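Local coordinates for general stress protein 26 (Bacillus anthracis, PDB 3EC6) that is of unknown function but binds flavin-adenine dinucleotide and belongs to the pyridoxamine 5'-phosphate oxidase family, so it may be a flavin-dependent oxidoreductase, at residues 51-56 with 114-119. Residues are numbered along the deposited sequence; the frame is centred on the assembly and turned at random. Where two conformers were deposited one is given.
With FAD (flavin-adenine dinucleotide), chain B.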
loop_
_atom_site.group_PDB
_atom_site.type_symbol
_atom_site.label_atom_id
_atom_site.label_comp_id
_atom_site.label_asym_id
_atom_site.label_seq_id
_atom_site.Cartn_x
_atom_site.Cartn_y
_atom_site.Cartn_z
ATOM N N LYS A 51 -9.740 8.406 9.463
ATOM C CA LYS A 51 -8.393 8.779 9.860
ATOM C C LYS A 51 -7.565 9.202 8.650
ATOM O O LYS A 51 -6.692 10.014 8.792
ATOM C CB LYS A 51 -7.702 7.679 10.672
ATOM C CG LYS A 51 -8.236 7.523 12.089
ATOM C CD LYS A 51 -7.642 6.211 12.675
ATOM C CE LYS A 51 -8.464 5.643 13.830
ATOM N NZ LYS A 51 -8.423 6.552 15.004
ATOM N N LYS A 52 -7.869 8.675 7.462
ATOM C CA LYS A 52 -7.131 9.119 6.267
ATOM C C LYS A 52 -7.375 10.598 6.037
ATOM O O LYS A 52 -6.496 11.311 5.601
ATOM C CB LYS A 52 -7.564 8.356 5.016
ATOM C CG LYS A 52 -7.382 6.861 5.097
ATOM C CD LYS A 52 -5.908 6.474 5.326
ATOM C CE LYS A 52 -5.241 5.969 4.119
ATOM N NZ LYS A 52 -3.807 5.699 4.396
ATOM N N ILE A 53 -8.576 11.064 6.364
ATOM C CA ILE A 53 -8.846 12.483 6.253
ATOM C C ILE A 53 -8.035 13.268 7.266
ATOM O O ILE A 53 -7.475 14.292 6.925
ATOM C CB ILE A 53 -10.367 12.793 6.384
ATOM C CG1 ILE A 53 -11.231 12.035 5.343
ATOM C CG2 ILE A 53 -10.615 14.305 6.366
ATOM C CD1 ILE A 53 -10.964 12.332 3.906
ATOM N N THR A 54 -7.959 12.803 8.530
ATOM C CA THR A 54 -7.101 13.451 9.507
ATOM C C THR A 54 -5.621 13.443 9.107
ATOM O O THR A 54 -4.918 14.431 9.339
ATOM C CB THR A 54 -7.268 12.768 10.881
ATOM O OG1 THR A 54 -8.663 12.825 11.200
ATOM C CG2 THR A 54 -6.469 13.495 11.991
ATOM N N ASP A 55 -5.184 12.323 8.511
ATOM C CA ASP A 55 -3.790 12.192 8.036
ATOM C C ASP A 55 -3.543 13.331 7.068
ATOM O O ASP A 55 -2.568 14.088 7.239
ATOM C CB ASP A 55 -3.514 10.890 7.287
ATOM C CG ASP A 55 -3.561 9.677 8.152
ATOM O OD1 ASP A 55 -3.513 9.796 9.414
ATOM O OD2 ASP A 55 -3.632 8.591 7.567
ATOM N N ILE A 56 -4.437 13.415 6.067
ATOM C CA ILE A 56 -4.280 14.371 4.937
ATOM C C ILE A 56 -4.303 15.770 5.537
ATOM O O ILE A 56 -3.514 16.605 5.156
ATOM C CB ILE A 56 -5.285 14.120 3.767
ATOM C CG1 ILE A 56 -4.928 12.797 3.053
ATOM C CG2 ILE A 56 -5.379 15.297 2.738
ATOM C CD1 ILE A 56 -5.984 12.270 2.101
ATOM N N VAL A 114 -17.490 12.382 1.560
ATOM C CA VAL A 114 -16.611 13.381 0.926
ATOM C C VAL A 114 -15.730 12.623 -0.031
ATOM O O VAL A 114 -15.618 11.377 0.021
ATOM C CB VAL A 114 -15.716 14.122 1.956
ATOM C CG1 VAL A 114 -16.598 14.920 2.922
ATOM C CG2 VAL A 114 -14.816 13.133 2.744
ATOM N N LEU A 115 -15.082 13.377 -0.902
ATOM C CA LEU A 115 -14.070 12.804 -1.795
ATOM C C LEU A 115 -12.673 13.269 -1.369
ATOM O O LEU A 115 -12.465 14.433 -1.030
ATOM C CB LEU A 115 -14.305 13.231 -3.253
ATOM C CG LEU A 115 -15.565 12.667 -3.915
ATOM C CD1 LEU A 115 -15.827 13.465 -5.206
ATOM C CD2 LEU A 115 -15.435 11.178 -4.185
ATOM N N ILE A 116 -11.715 12.336 -1.415
ATOM C CA ILE A 116 -10.313 12.750 -1.365
ATOM C C ILE A 116 -9.853 12.938 -2.822
ATOM O O ILE A 116 -9.986 12.038 -3.639
ATOM C CB ILE A 116 -9.496 11.680 -0.728
ATOM C CG1 ILE A 116 -9.935 11.463 0.708
ATOM C CG2 ILE A 116 -8.025 12.085 -0.815
ATOM C CD1 ILE A 116 -9.212 10.252 1.378
ATOM N N LYS A 117 -9.368 14.146 -3.138
ATOM C CA LYS A 117 -8.939 14.525 -4.469
ATOM C C LYS A 117 -7.428 14.446 -4.485
ATOM O O LYS A 117 -6.751 15.030 -3.648
ATOM C CB LYS A 117 -9.377 15.973 -4.757
ATOM C CG LYS A 117 -8.768 16.496 -6.046
ATOM C CD LYS A 117 -9.368 17.856 -6.375
ATOM C CE LYS A 117 -8.713 18.487 -7.584
ATOM N NZ LYS A 117 -9.247 19.859 -7.809
ATOM N N ILE A 118 -6.851 13.715 -5.426
ATOM C CA ILE A 118 -5.385 13.551 -5.443
ATOM C C ILE A 118 -4.882 14.186 -6.732
ATOM O O ILE A 118 -5.178 13.712 -7.850
ATOM C CB ILE A 118 -4.997 12.058 -5.411
ATOM C CG1 ILE A 118 -5.412 11.461 -4.100
ATOM C CG2 ILE A 118 -3.449 11.918 -5.522
ATOM C CD1 ILE A 118 -5.576 10.007 -4.145
ATOM N N ASN A 119 -4.152 15.285 -6.577
ATOM C CA ASN A 119 -3.595 16.021 -7.715
ATOM C C ASN A 119 -2.213 15.484 -7.976
ATOM O O ASN A 119 -1.328 15.690 -7.161
ATOM C CB ASN A 119 -3.494 17.518 -7.434
ATOM C CG ASN A 119 -4.795 18.218 -7.655
ATOM O OD1 ASN A 119 -5.520 18.495 -6.717
ATOM N ND2 ASN A 119 -5.123 18.463 -8.916
HETATM P PA FAD B . -10.495 4.444 9.967
HETATM O O1A FAD B . -10.665 5.940 10.181
HETATM O O2A FAD B . -11.797 3.665 10.032
HETATM O O5B FAD B . -9.577 3.758 11.139
HETATM C C5B FAD B . -9.190 2.420 10.933
HETATM C C4B FAD B . -7.677 2.479 10.960
HETATM O O4B FAD B . -7.262 2.717 12.321
HETATM C C3B FAD B . -7.095 1.154 10.478
HETATM O O3B FAD B . -6.639 1.256 9.129
HETATM C C2B FAD B . -6.040 0.848 11.541
HETATM O O2B FAD B . -4.771 1.334 11.135
HETATM C C1B FAD B . -6.488 1.621 12.783
HETATM N N9A FAD B . -7.327 0.777 13.671
HETATM C C8A FAD B . -8.102 -0.292 13.282
HETATM N N7A FAD B . -8.710 -0.815 14.375
HETATM C C5A FAD B . -8.353 -0.094 15.454
HETATM C C6A FAD B . -8.703 -0.227 16.797
HETATM N N6A FAD B . -9.280 -1.367 17.205
HETATM N N1A FAD B . -8.157 0.666 17.705
HETATM C C2A FAD B . -7.289 1.669 17.279
HETATM N N3A FAD B . -6.950 1.791 15.935
HETATM C C4A FAD B . -7.482 0.916 15.035
HETATM N N1 FAD B . -13.149 2.606 2.576
HETATM C C2 FAD B . -13.635 3.794 2.070
HETATM O O2 FAD B . -13.970 4.630 2.914
HETATM N N3 FAD B . -13.683 4.033 0.717
HETATM C C4 FAD B . -13.290 3.064 -0.181
HETATM O O4 FAD B . -13.343 3.295 -1.423
HETATM C C4X FAD B . -12.855 1.815 0.307
HETATM N N5 FAD B . -12.474 0.835 -0.595
HETATM C C5X FAD B . -12.052 -0.390 -0.096
HETATM C C6 FAD B . -11.696 -1.373 -1.039
HETATM C C7 FAD B . -11.238 -2.593 -0.532
HETATM C C7M FAD B . -10.861 -3.661 -1.531
HETATM C C8 FAD B . -11.141 -2.824 0.857
HETATM C C8M FAD B . -10.622 -4.134 1.432
HETATM C C9 FAD B . -11.452 -1.815 1.778
HETATM C C9A FAD B . -11.930 -0.583 1.292
HETATM N N10 FAD B . -12.270 0.422 2.190
HETATM C C10 FAD B . -12.761 1.626 1.686
HETATM C "C1'" FAD B . -12.055 0.336 3.665
HETATM C "C2'" FAD B . -10.746 0.986 4.140
HETATM O "O2'" FAD B . -9.613 0.367 3.524
HETATM C "C3'" FAD B . -10.630 0.749 5.648
HETATM O "O3'" FAD B . -11.812 1.312 6.243
HETATM C "C4'" FAD B . -9.381 1.398 6.228
HETATM O "O4'" FAD B . -9.118 0.949 7.597
HETATM C "C5'" FAD B . -9.522 2.930 6.219
HETATM O "O5'" FAD B . -8.371 3.500 6.824
HETATM P P FAD B . -8.673 4.753 7.792
HETATM O O1P FAD B . -7.440 5.120 8.610
HETATM O O2P FAD B . -9.373 5.877 7.081
HETATM O O3P FAD B . -9.740 3.958 8.681
#
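No flat group meets another where Ile-53 and Ile-56 of helix 51-56 touch Ile-116 of strand 114-119; methyl and methylene carbons make the contact. Ile-53 brings its CD1 methyl against the CG1 branch, 3.5 Å from Ile-116 CG1, tighter than usual for two carbons. Its chi2 of -62° folds CD1 back rather than extending it. Ile-56 is extended instead (chi2 167°), and its CD1 touches the other branch, 3.6 Å from Ile-116 CG2. The tip of the strand residue reaches both, with Ile-116 CD1 3.7 Å from Ile-53 CD1 and 3.9 Å from Ile-56 CD1. Val-114 adds a looser touch at one side, its CG2 4.1 Å from Ile-53 CD1. Leu-20, Ala-84 and Ile-86 join this apolar cluster, packing the helix against the curled antiparallel sheet, consistent with the split barrel of FMN-binding relatives.

The polar contacts to FAD are at the N-terminal end of the helix. Lys-51 N donates an almost straight bond (169°) to FAD O1A at 2.7 Å, and Lys-52 N a longer one to FAD O2P at 3.2 Å, one to each phosphate. The Lys-52 chain runs away from the strand, and NZ is hydrogen-bonded to Thr-22 OG1, His-29 ND1 and Leu-20 O. Between the two segments the contact is wholly apolar; with the Asp-55 to Arg-24 salt bridge it probably helps fix the helix start, whose amides, perhaps aided by the helix dipole, hold the cofactor's diphosphate.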